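Local coordinates for protein geranyltranstransferase (PDB 1RTR) that probably makes farnesyl pyrophosphate, the C15 isoprenoid precursor, by joining isopentenyl pyrophosphate to a growing allylic pyrophosphate chain, at residues Leu49-Leu54 with Leu63-Ala68; Ala185-Ala190 with His202-Ser207; Ser207-Met212 with Thr259-Ala264. All coordinates share one frame; numbering follows the deposited sequence.

How the contacts relate
All three contacts lie on one chain and follow one another in series, so none nests in or crosses another. Contact 1 comes first. It closes the short connection between helix 45-56 and helix 65-83. Contact 2 closes a tight helical hairpin, in which helix 179-193 turns back into the long helix 197-227. Contact 3 continues along that same helix, and Ser207 belongs to both contacts. Its loop is the longest, with 46 residues before helix 245-270 returns, and residues 230-242 within it are not modelled. Contacts 1 and 2 also touch, because helix 45-56 packs on helix 179-193. Leu49 reaches Leu210 and joins contacts 1 and 3.

Contact 1: Leu49-Leu54 with Leu63-Ala68; sequences LLLLTL and LGMKSA
Leu50, Leu51 and Leu54 meet Gly64 and Ala68 with no ring between them; the flat groups here are backbone peptides. Leu50 CD2 stands almost straight above the Ser67-Ala68 peptide, 3.8 Å from Ala68 N, and also touches Ser67 CB at 4.0 Å. Leu54 CD1 comes obliquely to the Leu63-Gly64 peptide, 3.5 Å from Gly64 N. It can reach the backbone there because Gly64 has no side chain. Leu50 CG is anti to its own backbone N (chi1 161°) and lies near Ala68 CB. Leu51 CD1 touches two partners, Ala68 CB at 3.9 Å and Gly64 O. Leu51 CD2 is 4.3 Å from Met65 SD. No hydrogen bond crosses the contact; leucine methyls pack on Ala68 CB and on backbone atoms. Gly64 is the N-cap residue of helix 65-83, and its O takes the first-turn bond from Ala68 N at 2.8 Å. In polyprenyl synthetases this helix leads into the first aspartate-rich motif. Around the pair, helix 6-18 covers Leu51 and Met65 through Val13, helix 179-193 meets Leu50 at Ser188, and helix 279-289 packs on Leu49 and Leu52.

Contact 2: Ala185-Ala190 with His202-Ser207; sequences AVMSAA and HLESYS
Val186 and Met187 press onto Leu203, Glu204 and Ser207 in an antiparallel helical hairpin of the all-alpha polyprenyl synthetase fold. The short axes of 185-190 and 202-207 run at 164° to each other and come within 9.4 Å. Val186 splits its branches between two turns of the partner. CG2 faces Leu203, lying 3.8 Å from Leu203 CB and also close to Leu203 O. Val186 CG1 lies 3.7 Å from Ser207 CB, which CG2 also approaches, and reaches the edge of the Tyr206 ring near its plane. Met187 is bent at chi2 and chi3 (-49° and -74°), and its thioether end lies across the Glu204 chain at about a right angle. Met187 SD and CE both lie 3.4 Å from Glu204 CG, so the sulfur end meets the aliphatic part of Glu204 and not its carboxylate. One turn further on, Ala190 CB meets Leu203 CD1 at 4.1 Å. No hydrogen bond spans the two segments.

A second shell surrounds these groups. Tyr206 OH bonds to Leu281 O on helix 279-289, which also covers Leu203. Helix 45-56 backs Val186 and Ala189 through Thr53. Ser207 OG is bonded to Thr183 OG1, two residues before Ala185 on the same helix, which adds a polar link between the two helices. The same OG gives its hydrogen bond to Glu204 O at 2.8 Å, in the carbonyl plane and on a lone pair.

Contact 3: Ser207-Met212 with Thr259-Ala264; sequences SYHLGM and TYHRDA
An aromatic cluster of His209, Tyr260 and His261 forms this contact, in which the two histidines are hydrogen-bonded to each other. His209 ND1 and His261 ND1 are 3.0 Å apart in a nearly straight bond (171°). Either nitrogen could be the donor. CG of each histidine is anti to its carbonyl carbon (chi1 -67° in His209). Each ND1 lies at the edge of the other ring, in its plane, and the ring planes are turned 38° apart. Both imidazoles are sandwiched. Ala264 CB sits over the centre of the His209 ring, 3.4 Å from its centroid, in a CH-pi contact, and Tyr208 CD1 covers the opposite face. On His261, Met212 CB makes the matching CH-pi contact at 3.5 Å from the ring centroid, with Tyr260 CD2 on the other face. So each histidine has one cover from each helix. The helices are 197-227 and 245-270 of the all-alpha polyprenyl synthetase fold, and the first carries the family's second aspartate-rich motif further along. Here they run antiparallel, with short axes 8.3 Å apart at closest. Tyr260 OH reaches His209 CE1 at 3.8 Å. Met213 and Ile216 also touch His261, while helix 167-177 meets Tyr208 and Met212 through Lys175.

Contact 1: Leu49-Leu54 with Leu63-Ala68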
ATOM      1  N   LEU A  49      -3.104 -10.956  18.337  1.00 50.48           N
ATOM      2  CA  LEU A  49      -1.751 -11.489  18.460  1.00 49.47           C
ATOM      3  C   LEU A  49      -0.758 -10.392  18.780  1.00 48.93           C
ATOM      4  O   LEU A  49       0.025 -10.536  19.716  1.00 49.08           O
ATOM      5  CB  LEU A  49      -1.328 -12.222  17.185  1.00 49.81           C
ATOM      6  CG  LEU A  49      -0.005 -12.995  17.216  1.00 50.19           C
ATOM      7  CD1 LEU A  49       0.071 -13.927  18.430  1.00 50.95           C
ATOM      8  CD2 LEU A  49       0.160 -13.789  15.935  1.00 51.56           C
ATOM      9  N   LEU A  50      -0.799  -9.297  18.020  1.00 48.21           N
ATOM     10  CA  LEU A  50       0.157  -8.198  18.203  1.00 48.04           C
ATOM     11  C   LEU A  50       0.008  -7.574  19.596  1.00 48.45           C
ATOM     12  O   LEU A  50       0.992  -7.408  20.332  1.00 47.94           O
ATOM     13  CB  LEU A  50       0.013  -7.173  17.067  1.00 47.69           C
ATOM     14  CG  LEU A  50       0.472  -5.700  17.002  1.00 47.07           C
ATOM     15  CD1 LEU A  50       1.592  -5.281  17.925  1.00 45.66           C
ATOM     16  CD2 LEU A  50       0.835  -5.348  15.570  1.00 46.10           C
ATOM     17  N   LEU A  51      -1.234  -7.255  19.951  1.00 49.24           N
ATOM     18  CA  LEU A  51      -1.577  -6.756  21.281  1.00 49.84           C
ATOM     19  C   LEU A  51      -1.090  -7.684  22.402  1.00 50.40           C
ATOM     20  O   LEU A  51      -0.367  -7.242  23.310  1.00 50.42           O
ATOM     21  CB  LEU A  51      -3.093  -6.525  21.367  1.00 49.90           C
ATOM     22  CG  LEU A  51      -3.693  -5.158  20.962  1.00 49.87           C
ATOM     23  CD1 LEU A  51      -2.705  -4.161  20.294  1.00 47.56           C
ATOM     24  CD2 LEU A  51      -4.944  -5.347  20.116  1.00 48.90           C
ATOM     25  N   LEU A  52      -1.449  -8.970  22.333  1.00 51.23           N
ATOM     26  CA  LEU A  52      -1.031  -9.935  23.369  1.00 51.91           C
ATOM     27  C   LEU A  52       0.486 -10.128  23.451  1.00 52.89           C
ATOM     28  O   LEU A  52       1.033 -10.262  24.556  1.00 54.11           O
ATOM     29  CB  LEU A  52      -1.764 -11.277  23.222  1.00 52.00           C
ATOM     30  CG  LEU A  52      -3.277 -11.219  23.532  1.00 51.86           C
ATOM     31  CD1 LEU A  52      -4.020 -12.429  23.038  1.00 50.17           C
ATOM     32  CD2 LEU A  52      -3.545 -11.011  25.012  1.00 51.00           C
ATOM     33  N   THR A  53       1.173 -10.114  22.309  1.00 52.89           N
ATOM     34  CA  THR A  53       2.638 -10.188  22.305  1.00 53.03           C
ATOM     35  C   THR A  53       3.299  -9.043  23.092  1.00 53.98           C
ATOM     36  O   THR A  53       4.262  -9.268  23.840  1.00 54.17           O
ATOM     37  CB  THR A  53       3.194 -10.242  20.847  1.00 52.76           C
ATOM     38  OG1 THR A  53       2.650 -11.371  20.157  1.00 50.85           O
ATOM     39  CG2 THR A  53       4.692 -10.496  20.838  1.00 51.12           C
ATOM     40  N   LEU A  54       2.803  -7.822  22.910  1.00 55.04           N
ATOM     41  CA  LEU A  54       3.294  -6.678  23.694  1.00 56.56           C
ATOM     42  C   LEU A  54       3.079  -6.878  25.202  1.00 57.52           C
ATOM     43  O   LEU A  54       3.954  -6.553  26.015  1.00 57.44           O
ATOM     44  CB  LEU A  54       2.592  -5.388  23.271  1.00 56.42           C
ATOM     45  CG  LEU A  54       3.049  -4.682  22.004  1.00 56.81           C
ATOM     46  CD1 LEU A  54       2.085  -3.547  21.690  1.00 56.28           C
ATOM     47  CD2 LEU A  54       4.510  -4.183  22.127  1.00 55.68           C
ATOM     48  N   LEU A  63       0.334   0.900  23.089  1.00 56.00           N
ATOM     49  CA  LEU A  63       1.388   1.353  22.178  1.00 54.99           C
ATOM     50  C   LEU A  63       1.228   0.766  20.776  1.00 54.08           C
ATOM     51  O   LEU A  63       1.547   1.420  19.789  1.00 54.42           O
ATOM     52  CB  LEU A  63       2.777   1.064  22.745  1.00 54.63           C
ATOM     53  CG  LEU A  63       3.306   1.962  23.872  1.00 55.20           C
ATOM     54  CD1 LEU A  63       4.684   1.499  24.359  1.00 54.91           C
ATOM     55  CD2 LEU A  63       3.391   3.420  23.446  1.00 55.36           C
ATOM     56  N   GLY A  64       0.696  -0.449  20.685  1.00 53.29           N
ATOM     57  CA  GLY A  64       0.594  -1.129  19.411  1.00 52.44           C
ATOM     58  C   GLY A  64      -0.768  -1.098  18.762  1.00 52.04           C
ATOM     59  O   GLY A  64      -0.982  -1.769  17.742  1.00 51.94           O
ATOM     60  N   MET A  65      -1.696  -0.329  19.325  1.00 51.90           N
ATOM     61  CA  MET A  65      -3.053  -0.303  18.781  1.00 51.61           C
ATOM     62  C   MET A  65      -3.114   0.151  17.329  1.00 51.85           C
ATOM     63  O   MET A  65      -3.798  -0.480  16.519  1.00 52.48           O
ATOM     64  CB  MET A  65      -4.014   0.536  19.617  1.00 51.49           C
ATOM     65  CG  MET A  65      -5.468   0.381  19.128  1.00 50.80           C
ATOM     66  SD  MET A  65      -6.099  -1.297  19.402  1.00 49.62           S
ATOM     67  CE  MET A  65      -6.757  -1.665  17.986  1.00 47.99           C
ATOM     68  N   LYS A  66      -2.411   1.234  16.993  1.00 51.53           N
ATOM     69  CA  LYS A  66      -2.435   1.726  15.621  1.00 51.27           C
ATOM     70  C   LYS A  66      -1.847   0.697  14.651  1.00 50.47           C
ATOM     71  O   LYS A  66      -2.435   0.453  13.594  1.00 49.98           O
ATOM     72  CB  LYS A  66      -1.771   3.105  15.499  1.00 51.79           C
ATOM     73  CG  LYS A  66      -2.652   4.265  15.998  1.00 53.37           C
ATOM     74  CD  LYS A  66      -2.440   5.538  15.171  1.00 57.70           C
ATOM     75  CE  LYS A  66      -2.562   6.823  16.005  1.00 59.38           C
ATOM     76  NZ  LYS A  66      -3.993   7.228  16.196  1.00 61.03           N
ATOM     77  N   SER A  67      -0.718   0.082  15.029  1.00 49.64           N
ATOM     78  CA  SER A  67      -0.094  -0.985  14.229  1.00 49.08           C
ATOM     79  C   SER A  67      -1.041  -2.168  14.028  1.00 49.13           C
ATOM     80  O   SER A  67      -1.176  -2.674  12.914  1.00 48.54           O
ATOM     81  CB  SER A  67       1.213  -1.462  14.867  1.00 49.06           C
ATOM     82  OG  SER A  67       2.206  -0.454  14.789  1.00 48.43           O
ATOM     83  N   ALA A  68      -1.715  -2.580  15.111  1.00 49.23           N
ATOM     84  CA  ALA A  68      -2.750  -3.608  15.060  1.00 49.03           C
ATOM     85  C   ALA A  68      -3.896  -3.234  14.123  1.00 49.15           C
ATOM     86  O   ALA A  68      -4.359  -4.079  13.345  1.00 49.70           O
ATOM     87  CB  ALA A  68      -3.279  -3.916  16.463  1.00 49.10           C
TER

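Contact 2: Ala185-Ala190 with His202-Ser207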
ATOM      1  N   ALA A 185       2.911  -9.403  13.193  1.00 44.06           N
ATOM      2  CA  ALA A 185       2.234  -9.162  14.471  1.00 44.42           C
ATOM      3  C   ALA A 185       3.171  -9.327  15.651  1.00 44.81           C
ATOM      4  O   ALA A 185       3.301  -8.402  16.463  1.00 45.95           O
ATOM      5  CB  ALA A 185       0.988 -10.047  14.634  1.00 43.88           C
ATOM      6  N   VAL A 186       3.864 -10.463  15.752  1.00 44.68           N
ATOM      7  CA  VAL A 186       4.696 -10.651  16.943  1.00 43.92           C
ATOM      8  C   VAL A 186       5.992  -9.855  16.908  1.00 44.16           C
ATOM      9  O   VAL A 186       6.425  -9.376  17.966  1.00 44.52           O
ATOM     10  CB  VAL A 186       4.865 -12.158  17.424  1.00 44.31           C
ATOM     11  CG1 VAL A 186       3.948 -13.108  16.675  1.00 42.19           C
ATOM     12  CG2 VAL A 186       6.347 -12.628  17.451  1.00 44.78           C
ATOM     13  N   MET A 187       6.583  -9.676  15.714  1.00 43.42           N
ATOM     14  CA  MET A 187       7.879  -8.997  15.586  1.00 43.04           C
ATOM     15  C   MET A 187       7.761  -7.475  15.633  1.00 43.70           C
ATOM     16  O   MET A 187       8.657  -6.793  16.156  1.00 44.25           O
ATOM     17  CB  MET A 187       8.638  -9.432  14.317  1.00 42.47           C
ATOM     18  CG  MET A 187       9.042 -10.912  14.257  1.00 41.64           C
ATOM     19  SD  MET A 187       9.871 -11.566  15.761  1.00 36.04           S
ATOM     20  CE  MET A 187      11.489 -10.780  15.544  1.00 33.74           C
ATOM     21  N   SER A 188       6.678  -6.933  15.086  1.00 44.23           N
ATOM     22  CA  SER A 188       6.387  -5.511  15.284  1.00 45.30           C
ATOM     23  C   SER A 188       6.281  -5.231  16.792  1.00 45.42           C
ATOM     24  O   SER A 188       6.836  -4.240  17.292  1.00 45.23           O
ATOM     25  CB  SER A 188       5.116  -5.080  14.541  1.00 45.17           C
ATOM     26  OG  SER A 188       3.953  -5.564  15.200  1.00 46.42           O
ATOM     27  N   ALA A 189       5.624  -6.134  17.516  1.00 45.87           N
ATOM     28  CA  ALA A 189       5.529  -6.005  18.972  1.00 47.01           C
ATOM     29  C   ALA A 189       6.911  -6.083  19.612  1.00 47.54           C
ATOM     30  O   ALA A 189       7.280  -5.254  20.453  1.00 48.15           O
ATOM     31  CB  ALA A 189       4.577  -7.047  19.568  1.00 46.54           C
ATOM     32  N   ALA A 190       7.700  -7.058  19.192  1.00 48.12           N
ATOM     33  CA  ALA A 190       9.034  -7.208  19.751  1.00 48.36           C
ATOM     34  C   ALA A 190       9.830  -5.933  19.552  1.00 48.71           C
ATOM     35  O   ALA A 190      10.652  -5.558  20.409  1.00 48.46           O
ATOM     36  CB  ALA A 190       9.733  -8.376  19.113  1.00 48.36           C
ATOM     37  N   HIS A 202      13.626 -16.147  19.250  1.00 60.92           N
ATOM     38  CA  HIS A 202      12.666 -17.147  19.691  1.00 60.80           C
ATOM     39  C   HIS A 202      11.260 -16.760  19.314  1.00 60.00           C
ATOM     40  O   HIS A 202      10.422 -17.622  19.024  1.00 60.48           O
ATOM     41  CB  HIS A 202      12.762 -17.374  21.207  1.00 61.54           C
ATOM     42  CG  HIS A 202      14.074 -17.946  21.647  1.00 63.19           C
ATOM     43  ND1 HIS A 202      15.034 -17.195  22.293  1.00 65.88           N
ATOM     44  CD2 HIS A 202      14.590 -19.192  21.526  1.00 64.10           C
ATOM     45  CE1 HIS A 202      16.084 -17.954  22.556  1.00 65.72           C
ATOM     46  NE2 HIS A 202      15.841 -19.169  22.097  1.00 65.63           N
ATOM     47  N   LEU A 203      10.983 -15.461  19.314  1.00 59.14           N
ATOM     48  CA  LEU A 203       9.638 -14.998  18.983  1.00 58.06           C
ATOM     49  C   LEU A 203       9.380 -15.210  17.507  1.00 57.25           C
ATOM     50  O   LEU A 203       8.272 -15.572  17.104  1.00 56.68           O
ATOM     51  CB  LEU A 203       9.457 -13.536  19.386  1.00 58.45           C
ATOM     52  CG  LEU A 203       9.232 -13.321  20.889  1.00 57.92           C
ATOM     53  CD1 LEU A 203       9.552 -11.887  21.281  1.00 56.21           C
ATOM     54  CD2 LEU A 203       7.802 -13.705  21.279  1.00 56.95           C
ATOM     55  N   GLU A 204      10.435 -15.017  16.719  1.00 56.62           N
ATOM     56  CA  GLU A 204      10.426 -15.304  15.286  1.00 56.81           C
ATOM     57  C   GLU A 204      10.048 -16.748  14.949  1.00 55.92           C
ATOM     58  O   GLU A 204       9.012 -16.969  14.306  1.00 56.01           O
ATOM     59  CB  GLU A 204      11.770 -14.949  14.660  1.00 57.06           C
ATOM     60  CG  GLU A 204      11.759 -13.670  13.861  1.00 59.79           C
ATOM     61  CD  GLU A 204      12.018 -13.899  12.386  1.00 65.36           C
ATOM     62  OE1 GLU A 204      11.201 -14.640  11.759  1.00 66.67           O
ATOM     63  OE2 GLU A 204      13.037 -13.335  11.867  1.00 65.41           O
ATOM     64  N   SER A 205      10.859 -17.721  15.383  1.00 54.63           N
ATOM     65  CA  SER A 205      10.499 -19.131  15.178  1.00 53.89           C
ATOM     66  C   SER A 205       9.121 -19.415  15.708  1.00 52.82           C
ATOM     67  O   SER A 205       8.318 -20.083  15.041  1.00 52.78           O
ATOM     68  CB  SER A 205      11.472 -20.109  15.836  1.00 54.09           C
ATOM     69  OG  SER A 205      12.804 -19.716  15.638  1.00 55.67           O
ATOM     70  N   TYR A 206       8.833 -18.909  16.902  1.00 51.85           N
ATOM     71  CA  TYR A 206       7.511 -19.121  17.457  1.00 51.16           C
ATOM     72  C   TYR A 206       6.472 -18.706  16.433  1.00 50.94           C
ATOM     73  O   TYR A 206       5.556 -19.477  16.142  1.00 51.47           O
ATOM     74  CB  TYR A 206       7.319 -18.374  18.782  1.00 51.32           C
ATOM     75  CG  TYR A 206       5.856 -18.157  19.144  1.00 50.95           C
ATOM     76  CD1 TYR A 206       5.200 -16.966  18.816  1.00 50.45           C
ATOM     77  CD2 TYR A 206       5.125 -19.151  19.787  1.00 50.67           C
ATOM     78  CE1 TYR A 206       3.853 -16.769  19.146  1.00 51.51           C
ATOM     79  CE2 TYR A 206       3.783 -18.967  20.113  1.00 51.05           C
ATOM     80  CZ  TYR A 206       3.159 -17.775  19.800  1.00 51.12           C
ATOM     81  OH  TYR A 206       1.839 -17.601  20.120  1.00 50.61           O
ATOM     82  N   SER A 207       6.620 -17.505  15.864  1.00 50.68           N
ATOM     83  CA  SER A 207       5.605 -16.968  14.943  1.00 50.43           C
ATOM     84  C   SER A 207       5.502 -17.767  13.656  1.00 50.43           C
ATOM     85  O   SER A 207       4.399 -17.999  13.146  1.00 49.65           O
ATOM     86  CB  SER A 207       5.854 -15.489  14.639  1.00 50.40           C
ATOM     87  OG  SER A 207       6.877 -15.334  13.672  1.00 50.43           O
TER

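Contact 3: Ser207-Met212 with Thr259-Ala264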
ATOM      1  N   SER A 207       6.620 -17.505  15.864  1.00 50.68           N
ATOM      2  CA  SER A 207       5.605 -16.968  14.943  1.00 50.43           C
ATOM      3  C   SER A 207       5.502 -17.767  13.656  1.00 50.43           C
ATOM      4  O   SER A 207       4.399 -17.999  13.146  1.00 49.65           O
ATOM      5  CB  SER A 207       5.854 -15.489  14.639  1.00 50.40           C
ATOM      6  OG  SER A 207       6.877 -15.334  13.672  1.00 50.43           O
ATOM      7  N   TYR A 208       6.653 -18.197  13.139  1.00 51.11           N
ATOM      8  CA  TYR A 208       6.677 -19.063  11.964  1.00 52.13           C
ATOM      9  C   TYR A 208       5.893 -20.357  12.182  1.00 52.18           C
ATOM     10  O   TYR A 208       5.020 -20.700  11.375  1.00 52.52           O
ATOM     11  CB  TYR A 208       8.111 -19.387  11.532  1.00 52.82           C
ATOM     12  CG  TYR A 208       8.154 -20.516  10.532  1.00 54.79           C
ATOM     13  CD1 TYR A 208       8.461 -21.823  10.938  1.00 57.33           C
ATOM     14  CD2 TYR A 208       7.868 -20.290   9.183  1.00 56.03           C
ATOM     15  CE1 TYR A 208       8.499 -22.870  10.025  1.00 59.32           C
ATOM     16  CE2 TYR A 208       7.891 -21.337   8.256  1.00 59.47           C
ATOM     17  CZ  TYR A 208       8.210 -22.624   8.686  1.00 60.38           C
ATOM     18  OH  TYR A 208       8.242 -23.664   7.789  1.00 62.47           O
ATOM     19  N   HIS A 209       6.186 -21.064  13.274  1.00 52.17           N
ATOM     20  CA  HIS A 209       5.502 -22.336  13.559  1.00 52.43           C
ATOM     21  C   HIS A 209       4.031 -22.129  13.839  1.00 53.00           C
ATOM     22  O   HIS A 209       3.180 -22.886  13.343  1.00 53.18           O
ATOM     23  CB  HIS A 209       6.182 -23.096  14.705  1.00 52.23           C
ATOM     24  CG  HIS A 209       7.548 -23.586  14.354  1.00 51.04           C
ATOM     25  ND1 HIS A 209       7.768 -24.518  13.361  1.00 51.00           N
ATOM     26  CD2 HIS A 209       8.768 -23.242  14.826  1.00 51.90           C
ATOM     27  CE1 HIS A 209       9.067 -24.737  13.248  1.00 53.12           C
ATOM     28  NE2 HIS A 209       9.698 -23.976  14.126  1.00 52.56           N
ATOM     29  N   LEU A 210       3.723 -21.082  14.604  1.00 53.73           N
ATOM     30  CA  LEU A 210       2.326 -20.734  14.862  1.00 54.42           C
ATOM     31  C   LEU A 210       1.576 -20.528  13.545  1.00 54.72           C
ATOM     32  O   LEU A 210       0.436 -20.972  13.401  1.00 55.08           O
ATOM     33  CB  LEU A 210       2.227 -19.486  15.739  1.00 54.72           C
ATOM     34  CG  LEU A 210       0.810 -19.018  16.074  1.00 54.64           C
ATOM     35  CD1 LEU A 210       0.196 -19.972  17.092  1.00 54.89           C
ATOM     36  CD2 LEU A 210       0.832 -17.589  16.603  1.00 53.45           C
ATOM     37  N   GLY A 211       2.235 -19.875  12.588  1.00 54.93           N
ATOM     38  CA  GLY A 211       1.651 -19.618  11.284  1.00 55.43           C
ATOM     39  C   GLY A 211       1.355 -20.862  10.476  1.00 55.89           C
ATOM     40  O   GLY A 211       0.289 -20.968   9.863  1.00 56.16           O
ATOM     41  N   MET A 212       2.296 -21.801  10.464  1.00 56.17           N
ATOM     42  CA  MET A 212       2.095 -23.067   9.758  1.00 56.85           C
ATOM     43  C   MET A 212       0.966 -23.901  10.388  1.00 57.81           C
ATOM     44  O   MET A 212       0.215 -24.560   9.671  1.00 57.76           O
ATOM     45  CB  MET A 212       3.407 -23.856   9.642  1.00 56.32           C
ATOM     46  CG  MET A 212       4.559 -23.093   8.919  1.00 55.80           C
ATOM     47  SD  MET A 212       4.179 -22.339   7.255  1.00 51.97           S
ATOM     48  CE  MET A 212       3.669 -23.747   6.361  1.00 50.07           C
ATOM     49  N   THR A 259       1.118 -31.321  14.836  1.00 58.78           N
ATOM     50  CA  THR A 259       1.728 -31.569  16.143  1.00 58.20           C
ATOM     51  C   THR A 259       3.172 -31.115  16.174  1.00 57.83           C
ATOM     52  O   THR A 259       3.618 -30.554  17.167  1.00 57.88           O
ATOM     53  CB  THR A 259       1.593 -33.069  16.523  1.00 58.59           C
ATOM     54  OG1 THR A 259       0.204 -33.392  16.687  1.00 59.00           O
ATOM     55  CG2 THR A 259       2.197 -33.364  17.895  1.00 57.45           C
ATOM     56  N   TYR A 260       3.901 -31.351  15.088  1.00 57.77           N
ATOM     57  CA  TYR A 260       5.291 -30.913  14.997  1.00 57.65           C
ATOM     58  C   TYR A 260       5.435 -29.374  15.138  1.00 57.99           C
ATOM     59  O   TYR A 260       6.327 -28.880  15.832  1.00 57.86           O
ATOM     60  CB  TYR A 260       5.924 -31.404  13.693  1.00 57.41           C
ATOM     61  CG  TYR A 260       7.106 -30.566  13.281  1.00 57.32           C
ATOM     62  CD1 TYR A 260       8.332 -30.692  13.935  1.00 56.92           C
ATOM     63  CD2 TYR A 260       6.984 -29.607  12.272  1.00 56.84           C
ATOM     64  CE1 TYR A 260       9.415 -29.899  13.574  1.00 57.67           C
ATOM     65  CE2 TYR A 260       8.059 -28.811  11.909  1.00 57.12           C
ATOM     66  CZ  TYR A 260       9.268 -28.962  12.564  1.00 56.82           C
ATOM     67  OH  TYR A 260      10.336 -28.181  12.206  1.00 57.38           O
ATOM     68  N   HIS A 261       4.563 -28.627  14.471  1.00 58.32           N
ATOM     69  CA  HIS A 261       4.566 -27.174  14.578  1.00 59.11           C
ATOM     70  C   HIS A 261       4.116 -26.691  15.966  1.00 60.10           C
ATOM     71  O   HIS A 261       4.741 -25.792  16.554  1.00 59.07           O
ATOM     72  CB  HIS A 261       3.712 -26.564  13.467  1.00 58.81           C
ATOM     73  CG  HIS A 261       4.366 -26.621  12.128  1.00 57.89           C
ATOM     74  ND1 HIS A 261       5.625 -26.109  11.899  1.00 58.07           N
ATOM     75  CD2 HIS A 261       3.963 -27.172  10.960  1.00 56.56           C
ATOM     76  CE1 HIS A 261       5.961 -26.325  10.640  1.00 58.14           C
ATOM     77  NE2 HIS A 261       4.970 -26.970  10.049  1.00 57.84           N
ATOM     78  N   ARG A 262       3.043 -27.310  16.472  1.00 61.33           N
ATOM     79  CA  ARG A 262       2.580 -27.130  17.850  1.00 62.83           C
ATOM     80  C   ARG A 262       3.756 -27.287  18.800  1.00 63.13           C
ATOM     81  O   ARG A 262       4.008 -26.420  19.623  1.00 63.76           O
ATOM     82  CB  ARG A 262       1.479 -28.156  18.170  1.00 63.56           C
ATOM     83  CG  ARG A 262       0.814 -28.080  19.559  1.00 65.75           C
ATOM     84  CD  ARG A 262       1.775 -28.222  20.737  1.00 69.12           C
ATOM     85  NE  ARG A 262       1.570 -29.421  21.560  1.00 71.36           N
ATOM     86  CZ  ARG A 262       0.615 -29.559  22.474  1.00 71.45           C
ATOM     87  NH1 ARG A 262       0.543 -30.673  23.178  1.00 70.80           N
ATOM     88  NH2 ARG A 262      -0.271 -28.589  22.686  1.00 73.13           N
ATOM     89  N   ASP A 263       4.501 -28.377  18.653  1.00 63.50           N
ATOM     90  CA  ASP A 263       5.591 -28.682  19.566  1.00 63.85           C
ATOM     91  C   ASP A 263       6.735 -27.706  19.442  1.00 63.55           C
ATOM     92  O   ASP A 263       7.348 -27.342  20.436  1.00 63.44           O
ATOM     93  CB  ASP A 263       6.094 -30.117  19.359  1.00 64.27           C
ATOM     94  CG  ASP A 263       5.136 -31.155  19.904  1.00 65.61           C
ATOM     95  OD1 ASP A 263       5.363 -32.360  19.665  1.00 67.72           O
ATOM     96  OD2 ASP A 263       4.119 -30.862  20.579  1.00 68.19           O
ATOM     97  N   ALA A 264       7.033 -27.289  18.217  1.00 63.95           N
ATOM     98  CA  ALA A 264       8.140 -26.357  17.973  1.00 64.08           C
ATOM     99  C   ALA A 264       7.791 -24.946  18.459  1.00 63.86           C
ATOM    100  O   ALA A 264       8.659 -24.229  18.949  1.00 63.43           O
ATOM    101  CB  ALA A 264       8.540 -26.357  16.494  1.00 63.94           C
TER